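Local coordinates for protein hydroxymethyldihydropterin pyrophosphokinase-dihydropteroate synthase, putative (Plasmodium vivax, PDB 5Z79) that probably catalyses two successive steps of folate synthesis, pyrophosphorylation of 6-hydroxymethyl-7,8-dihydropterin and condensation of the resulting diphosphate with 4-aminobenzoate to dihydropteroate, at residues Thr10-Asn22 with Cys104-Asn117. Sequence-based numbering, arbitrary orientation.
Sequences TPRNIAVLNFGTN and CKELEVFLKNEKIN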
ATOM      1  N   THR A  10      -8.338  50.176  29.811  1.00 44.11           N
ATOM      2  CA  THR A  10      -9.219  48.943  29.669  1.00 42.46           C
ATOM      3  C   THR A  10      -8.772  47.958  28.580  1.00 41.16           C
ATOM      4  O   THR A  10      -9.256  48.031  27.432  1.00 40.49           O
ATOM      5  CB  THR A  10     -10.703  49.342  29.440  1.00 42.18           C
ATOM      6  N   PRO A  11      -7.871  47.015  28.946  1.00 40.87           N
ATOM      7  CA  PRO A  11      -7.611  45.872  28.050  1.00 39.55           C
ATOM      8  C   PRO A  11      -8.736  44.832  28.087  1.00 38.27           C
ATOM      9  O   PRO A  11      -9.478  44.726  29.089  1.00 38.44           O
ATOM     10  CB  PRO A  11      -6.296  45.276  28.586  1.00 39.94           C
ATOM     11  CG  PRO A  11      -6.174  45.745  30.008  1.00 41.18           C
ATOM     12  CD  PRO A  11      -7.077  46.939  30.193  1.00 41.85           C
ATOM     13  N   ARG A  12      -8.799  44.042  27.039  1.00 37.13           N
ATOM     14  CA  ARG A  12      -9.806  43.052  26.912  1.00 35.95           C
ATOM     15  C   ARG A  12      -9.557  41.799  27.618  1.00 35.63           C
ATOM     16  O   ARG A  12      -8.455  41.428  27.852  1.00 36.04           O
ATOM     17  CB  ARG A  12      -9.871  42.622  25.486  1.00 35.01           C
ATOM     18  CG  ARG A  12      -9.983  43.707  24.482  1.00 35.31           C
ATOM     19  CD  ARG A  12     -11.425  44.071  24.398  1.00 35.29           C
ATOM     20  NE  ARG A  12     -11.807  44.441  23.062  1.00 35.04           N
ATOM     21  CZ  ARG A  12     -12.564  45.479  22.796  1.00 35.70           C
ATOM     22  NH1 ARG A  12     -12.985  46.239  23.776  1.00 36.66           N
ATOM     23  NH2 ARG A  12     -12.901  45.745  21.557  1.00 35.44           N
ATOM     24  N   ASN A  13     -10.608  41.082  27.879  1.00 34.98           N
ATOM     25  CA  ASN A  13     -10.423  39.822  28.591  1.00 34.69           C
ATOM     26  C   ASN A  13     -10.380  38.665  27.600  1.00 33.59           C
ATOM     27  O   ASN A  13     -10.884  38.762  26.479  1.00 32.96           O
ATOM     28  CB  ASN A  13     -11.517  39.615  29.635  1.00 34.88           C
ATOM     29  CG  ASN A  13     -11.518  40.697  30.697  1.00 36.07           C
ATOM     30  OD1 ASN A  13     -10.487  41.018  31.271  1.00 36.89           O
ATOM     31  ND2 ASN A  13     -12.688  41.248  30.973  1.00 36.26           N
ATOM     32  N   ILE A  14      -9.743  37.584  28.046  1.00 33.51           N
ATOM     33  CA  ILE A  14      -9.506  36.351  27.294  1.00 32.66           C
ATOM     34  C   ILE A  14     -10.355  35.283  27.930  1.00 32.39           C
ATOM     35  O   ILE A  14     -10.225  35.048  29.100  1.00 33.02           O
ATOM     36  CB  ILE A  14      -8.043  35.941  27.478  1.00 33.07           C
ATOM     37  CG1 ILE A  14      -7.120  36.956  26.765  1.00 33.43           C
ATOM     38  CG2 ILE A  14      -7.804  34.497  27.069  1.00 32.42           C
ATOM     39  CD1 ILE A  14      -7.424  37.216  25.310  1.00 32.70           C
ATOM     40  N   ALA A  15     -11.247  34.662  27.188  1.00 31.60           N
ATOM     41  CA  ALA A  15     -12.029  33.588  27.747  1.00 31.46           C
ATOM     42  C   ALA A  15     -11.864  32.423  26.835  1.00 30.74           C
ATOM     43  O   ALA A  15     -11.526  32.603  25.684  1.00 30.25           O
ATOM     44  CB  ALA A  15     -13.488  33.957  27.849  1.00 31.40           C
ATOM     45  N   VAL A  16     -12.086  31.232  27.375  1.00 30.80           N
ATOM     46  CA  VAL A  16     -11.975  29.994  26.635  1.00 30.28           C
ATOM     47  C   VAL A  16     -13.290  29.240  26.789  1.00 30.17           C
ATOM     48  O   VAL A  16     -13.801  29.026  27.885  1.00 30.73           O
ATOM     49  CB  VAL A  16     -10.779  29.180  27.133  1.00 30.69           C
ATOM     50  CG1 VAL A  16     -10.563  27.952  26.279  1.00 30.22           C
ATOM     51  CG2 VAL A  16      -9.538  30.053  27.106  1.00 31.01           C
ATOM     52  N   LEU A  17     -13.872  28.873  25.676  1.00 29.55           N
ATOM     53  CA  LEU A  17     -15.205  28.378  25.714  1.00 29.55           C
ATOM     54  C   LEU A  17     -15.187  27.021  25.116  1.00 29.30           C
ATOM     55  O   LEU A  17     -14.288  26.698  24.340  1.00 28.95           O
ATOM     56  CB  LEU A  17     -16.101  29.274  24.872  1.00 29.21           C
ATOM     57  CG  LEU A  17     -16.022  30.747  25.189  1.00 29.45           C
ATOM     58  CD1 LEU A  17     -16.823  31.494  24.172  1.00 29.17           C
ATOM     59  CD2 LEU A  17     -16.591  30.963  26.552  1.00 30.13           C
ATOM     60  N   ASN A  18     -16.196  26.236  25.455  1.00 29.58           N
ATOM     61  CA  ASN A  18     -16.304  24.884  24.968  1.00 29.54           C
ATOM     62  C   ASN A  18     -17.664  24.650  24.410  1.00 29.49           C
ATOM     63  O   ASN A  18     -18.648  24.749  25.121  1.00 29.97           O
ATOM     64  CB  ASN A  18     -16.102  23.912  26.114  1.00 30.28           C
ATOM     65  CG  ASN A  18     -16.137  22.472  25.656  1.00 30.40           C
ATOM     66  OD1 ASN A  18     -15.112  21.892  25.284  1.00 30.71           O
ATOM     67  ND2 ASN A  18     -17.324  21.869  25.727  1.00 30.24           N
ATOM     68  N   PHE A  19     -17.710  24.283  23.143  1.00 29.03           N
ATOM     69  CA  PHE A  19     -18.971  24.042  22.427  1.00 29.06           C
ATOM     70  C   PHE A  19     -19.223  22.552  22.304  1.00 29.42           C
ATOM     71  O   PHE A  19     -18.294  21.812  22.013  1.00 29.30           O
ATOM     72  CB  PHE A  19     -18.881  24.617  21.033  1.00 28.45           C
ATOM     73  CG  PHE A  19     -18.766  26.095  21.016  1.00 28.23           C
ATOM     74  CD1 PHE A  19     -17.585  26.698  21.315  1.00 28.04           C
ATOM     75  CD2 PHE A  19     -19.831  26.865  20.691  1.00 28.34           C
ATOM     76  CE1 PHE A  19     -17.448  28.044  21.298  1.00 27.98           C
ATOM     77  CE2 PHE A  19     -19.718  28.220  20.665  1.00 28.26           C
ATOM     78  CZ  PHE A  19     -18.516  28.812  20.976  1.00 28.08           C
ATOM     79  N   GLY A  20     -20.454  22.111  22.509  1.00 29.97           N
ATOM     80  CA  GLY A  20     -20.740  20.701  22.430  1.00 30.50           C
ATOM     81  C   GLY A  20     -22.110  20.421  21.899  1.00 30.91           C
ATOM     82  O   GLY A  20     -23.063  21.001  22.368  1.00 31.25           O
ATOM     83  N   THR A  21     -22.187  19.518  20.921  1.00 30.97           N
ATOM     84  CA  THR A  21     -23.457  19.042  20.364  1.00 31.57           C
ATOM     85  C   THR A  21     -23.475  17.507  20.186  1.00 32.25           C
ATOM     86  O   THR A  21     -22.420  16.860  20.119  1.00 32.08           O
ATOM     87  CB  THR A  21     -23.799  19.779  19.051  1.00 31.07           C
ATOM     88  OG1 THR A  21     -25.031  19.301  18.541  1.00 31.80           O
ATOM     89  CG2 THR A  21     -22.765  19.550  18.001  1.00 30.42           C
ATOM     90  N   ASN A  22     -24.692  16.951  20.151  1.00 33.16           N
ATOM     91  CA  ASN A  22     -24.961  15.517  19.857  1.00 34.05           C
ATOM     92  C   ASN A  22     -25.422  15.217  18.438  1.00 34.13           C
ATOM     93  O   ASN A  22     -25.446  14.049  18.062  1.00 34.81           O
ATOM     94  CB  ASN A  22     -26.054  14.965  20.778  1.00 35.32           C
ATOM     95  CG  ASN A  22     -25.584  14.803  22.210  1.00 35.64           C
ATOM     96  OD1 ASN A  22     -26.191  15.342  23.125  1.00 35.98           O
ATOM     97  ND2 ASN A  22     -24.504  14.049  22.417  1.00 35.63           N
ATOM     98  N   CYS A 104      -1.881  39.106  19.541  1.00 33.94           N
ATOM     99  CA  CYS A 104      -2.866  39.554  20.525  1.00 34.02           C
ATOM    100  C   CYS A 104      -2.315  39.570  21.926  1.00 34.84           C
ATOM    101  O   CYS A 104      -2.428  38.596  22.629  1.00 34.49           O
ATOM    102  CB  CYS A 104      -4.122  38.697  20.497  1.00 32.87           C
ATOM    103  SG  CYS A 104      -5.265  39.089  21.851  1.00 33.06           S
ATOM    104  N   LYS A 105      -1.761  40.701  22.353  1.00 36.07           N
ATOM    105  CA  LYS A 105      -1.057  40.778  23.650  1.00 37.11           C
ATOM    106  C   LYS A 105      -1.864  40.255  24.833  1.00 36.83           C
ATOM    107  O   LYS A 105      -1.304  39.585  25.706  1.00 37.21           O
ATOM    108  CB  LYS A 105      -0.538  42.198  23.929  1.00 38.58           C
ATOM    109  CG  LYS A 105       0.703  42.494  23.085  1.00 39.28           C
ATOM    110  CD  LYS A 105       0.932  43.979  22.893  1.00 40.55           C
ATOM    111  CE  LYS A 105       1.957  44.251  21.805  1.00 41.11           C
ATOM    112  NZ  LYS A 105       2.585  45.591  22.065  1.00 42.90           N
ATOM    113  N   GLU A 106      -3.166  40.519  24.851  1.00 36.24           N
ATOM    114  CA  GLU A 106      -3.991  39.981  25.916  1.00 35.99           C
ATOM    115  C   GLU A 106      -3.766  38.477  26.024  1.00 35.31           C
ATOM    116  O   GLU A 106      -3.620  37.921  27.107  1.00 35.70           O
ATOM    117  CB  GLU A 106      -5.471  40.295  25.700  1.00 35.33           C
ATOM    118  CG  GLU A 106      -5.822  41.752  25.950  1.00 36.22           C
ATOM    119  CD  GLU A 106      -5.796  42.605  24.684  1.00 36.24           C
ATOM    120  OE1 GLU A 106      -5.123  42.214  23.692  1.00 35.86           O
ATOM    121  OE2 GLU A 106      -6.465  43.669  24.678  1.00 36.73           O
ATOM    122  N   LEU A 107      -3.708  37.831  24.883  1.00 34.43           N
ATOM    123  CA  LEU A 107      -3.487  36.395  24.832  1.00 33.83           C
ATOM    124  C   LEU A 107      -2.101  36.033  25.402  1.00 34.73           C
ATOM    125  O   LEU A 107      -1.975  35.238  26.315  1.00 34.99           O
ATOM    126  CB  LEU A 107      -3.672  35.912  23.374  1.00 32.82           C
ATOM    127  CG  LEU A 107      -3.572  34.434  23.063  1.00 32.14           C
ATOM    128  CD1 LEU A 107      -4.327  33.590  24.063  1.00 31.97           C
ATOM    129  CD2 LEU A 107      -4.137  34.231  21.668  1.00 31.20           C
ATOM    130  N   GLU A 108      -1.060  36.644  24.882  1.00 35.36           N
ATOM    131  CA  GLU A 108       0.269  36.326  25.360  1.00 36.34           C
ATOM    132  C   GLU A 108       0.245  36.272  26.862  1.00 37.18           C
ATOM    133  O   GLU A 108       0.744  35.321  27.483  1.00 37.52           O
ATOM    134  CB  GLU A 108       1.283  37.390  24.923  1.00 37.34           C
ATOM    135  CG  GLU A 108       1.702  37.238  23.476  1.00 36.81           C
ATOM    136  CD  GLU A 108       2.879  38.107  23.072  1.00 37.98           C
ATOM    137  OE1 GLU A 108       3.483  38.802  23.931  1.00 39.31           O
ATOM    138  OE2 GLU A 108       3.193  38.093  21.855  1.00 37.64           O
ATOM    139  N   VAL A 109      -0.340  37.328  27.419  1.00 37.61           N
ATOM    140  CA  VAL A 109      -0.409  37.560  28.845  1.00 38.58           C
ATOM    141  C   VAL A 109      -1.191  36.453  29.518  1.00 38.00           C
ATOM    142  O   VAL A 109      -0.744  35.862  30.486  1.00 38.74           O
ATOM    143  CB  VAL A 109      -1.083  38.925  29.119  1.00 39.00           C
ATOM    144  CG1 VAL A 109      -1.431  39.089  30.595  1.00 39.85           C
ATOM    145  CG2 VAL A 109      -0.182  40.066  28.649  1.00 39.98           C
ATOM    146  N   PHE A 110      -2.371  36.178  28.986  1.00 36.78           N
ATOM    147  CA  PHE A 110      -3.218  35.116  29.517  1.00 36.23           C
ATOM    148  C   PHE A 110      -2.454  33.823  29.630  1.00 36.33           C
ATOM    149  O   PHE A 110      -2.566  33.159  30.657  1.00 36.82           O
ATOM    150  CB  PHE A 110      -4.444  34.914  28.660  1.00 34.94           C
ATOM    151  CG  PHE A 110      -5.145  33.662  28.950  1.00 34.39           C
ATOM    152  CD1 PHE A 110      -6.039  33.600  29.990  1.00 34.66           C
ATOM    153  CD2 PHE A 110      -4.885  32.516  28.195  1.00 33.74           C
ATOM    154  CE1 PHE A 110      -6.702  32.418  30.267  1.00 34.29           C
ATOM    155  CE2 PHE A 110      -5.532  31.323  28.464  1.00 33.38           C
ATOM    156  CZ  PHE A 110      -6.444  31.270  29.503  1.00 33.67           C
ATOM    157  N   LEU A 111      -1.664  33.505  28.599  1.00 36.01           N
ATOM    158  CA  LEU A 111      -0.931  32.235  28.511  1.00 36.07           C
ATOM    159  C   LEU A 111       0.157  32.069  29.599  1.00 37.53           C
ATOM    160  O   LEU A 111       0.537  30.946  29.939  1.00 37.82           O
ATOM    161  CB  LEU A 111      -0.346  32.017  27.095  1.00 35.46           C
ATOM    162  CG  LEU A 111      -1.335  31.786  25.928  1.00 34.07           C
ATOM    163  CD1 LEU A 111      -0.636  31.773  24.566  1.00 33.70           C
ATOM    164  CD2 LEU A 111      -2.166  30.507  26.062  1.00 33.41           C
ATOM    165  N   LYS A 112       0.635  33.173  30.157  1.00 38.56           N
ATOM    166  CA  LYS A 112       1.550  33.116  31.300  1.00 40.12           C
ATOM    167  C   LYS A 112       0.792  33.159  32.644  1.00 40.64           C
ATOM    168  O   LYS A 112       1.389  33.420  33.689  1.00 42.06           O
ATOM    169  CB  LYS A 112       2.579  34.271  31.235  1.00 41.24           C
ATOM    170  CG  LYS A 112       3.584  34.193  30.081  1.00 41.16           C
ATOM    171  CD  LYS A 112       4.393  35.496  29.900  1.00 42.23           C
ATOM    172  CE  LYS A 112       3.679  36.495  28.965  1.00 41.35           C
ATOM    173  NZ  LYS A 112       4.040  37.955  29.127  1.00 42.51           N
ATOM    174  N   ASN A 113      -0.521  32.933  32.621  1.00 39.61           N
ATOM    175  CA  ASN A 113      -1.350  32.978  33.850  1.00 40.08           C
ATOM    176  C   ASN A 113      -1.204  34.295  34.692  1.00 41.25           C
ATOM    177  O   ASN A 113      -1.597  34.373  35.873  1.00 42.05           O
ATOM    178  CB  ASN A 113      -1.078  31.728  34.702  1.00 40.76           C
ATOM    179  CG  ASN A 113      -2.098  31.530  35.789  1.00 41.03           C
ATOM    180  OD1 ASN A 113      -3.269  31.725  35.595  1.00 40.14           O
ATOM    181  ND2 ASN A 113      -1.647  31.135  36.935  1.00 42.36           N
ATOM    182  N   GLU A 114      -0.656  35.331  34.057  1.00 41.42           N
ATOM    183  CA  GLU A 114      -0.572  36.656  34.666  1.00 42.49           C
ATOM    184  C   GLU A 114      -1.919  37.358  34.537  1.00 41.72           C
ATOM    185  O   GLU A 114      -2.795  36.970  33.727  1.00 40.31           O
ATOM    186  CB  GLU A 114       0.496  37.530  33.999  1.00 43.11           C
ATOM    187  CG  GLU A 114       1.931  37.115  34.278  1.00 44.33           C
ATOM    188  CD  GLU A 114       2.890  37.674  33.221  1.00 44.51           C
ATOM    189  OE1 GLU A 114       2.818  38.912  32.983  1.00 44.88           O
ATOM    190  OE2 GLU A 114       3.698  36.889  32.622  1.00 44.37           O
ATOM    191  N   LYS A 115      -2.044  38.426  35.313  1.00 42.77           N
ATOM    192  CA  LYS A 115      -3.287  39.160  35.475  1.00 42.42           C
ATOM    193  C   LYS A 115      -3.548  40.003  34.246  1.00 41.69           C
ATOM    194  O   LYS A 115      -2.619  40.533  33.640  1.00 42.11           O
ATOM    195  CB  LYS A 115      -3.177  40.070  36.723  1.00 44.04           C
ATOM    196  CG  LYS A 115      -4.508  40.559  37.265  1.00 43.92           C
ATOM    197  CD  LYS A 115      -4.302  41.524  38.416  1.00 45.63           C
ATOM    198  CE  LYS A 115      -4.019  42.947  37.935  1.00 46.25           C
ATOM    199  NZ  LYS A 115      -3.434  43.796  39.026  1.00 48.20           N
ATOM    200  N   ILE A 116      -4.814  40.130  33.880  1.00 40.71           N
ATOM    201  CA  ILE A 116      -5.185  41.084  32.847  1.00 40.27           C
ATOM    202  C   ILE A 116      -5.928  42.275  33.488  1.00 41.07           C
ATOM    203  O   ILE A 116      -5.495  43.404  33.358  1.00 41.96           O
ATOM    204  CB  ILE A 116      -6.015  40.406  31.728  1.00 38.66           C
ATOM    205  CG1 ILE A 116      -5.120  39.483  30.878  1.00 38.04           C
ATOM    206  CG2 ILE A 116      -6.659  41.473  30.837  1.00 38.38           C
ATOM    207  CD1 ILE A 116      -5.808  38.765  29.724  1.00 36.57           C
ATOM    208  N   ASN A 117      -7.056  41.969  34.132  1.00 40.78           N
ATOM    209  CA  ASN A 117      -7.883  42.874  34.923  1.00 41.54           C
ATOM    210  C   ASN A 117      -8.218  42.194  36.240  1.00 41.99           C
ATOM    211  O   ASN A 117      -8.263  40.973  36.301  1.00 41.32           O
ATOM    212  CB  ASN A 117      -9.220  43.139  34.235  1.00 40.62           C
ATOM    213  CG  ASN A 117      -9.087  43.925  32.950  1.00 40.32           C
ATOM    214  OD1 ASN A 117      -8.079  44.590  32.724  1.00 41.07           O
ATOM    215  ND2 ASN A 117     -10.120  43.867  32.101  1.00 39.34           N
TER
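The carbonyl O of Pro11 accepts a hydrogen bond from Asn117 ND2 at 3.2 Å; the N-H...O angle of 154° is fairly straight, although the donor lies tilted from the carbonyl plane. The Asn117 amide stands nearly perpendicular to that of Asn13, whose OD1 accepts from Asn214 ND2 and whose ND2 donates to Val171 O. One residue back, Arg12 N makes a weak bond to Glu106 OE2 (3.3 Å). A bend at chi2 folds the Glu106 carboxylate back beside the Arg12 backbone, while the Arg12 guanidinium leads away to a salt bridge with Glu96.

Ile14 carries the apolar part. Ile14 CG2 sits over one face of the Phe110 ring, 3.6 Å from the centroid and 21° off the normal, a CH-pi contact. The other branch runs between Ile116 and the helix: Ile14 CG1 lies 3.7 Å from Ile116 CD1, and Ile14 CD1 lies 3.7 Å from Glu106 CB. Val16 CG2 reaches Phe110 CZ more loosely.

Helix 105-111 crosses strand 13-21 at -63°, with axes 8.2 Å apart, packing near the start of this strand of the HPPK domain's antiparallel sheet, where it runs between strands 160-169 and 207-213.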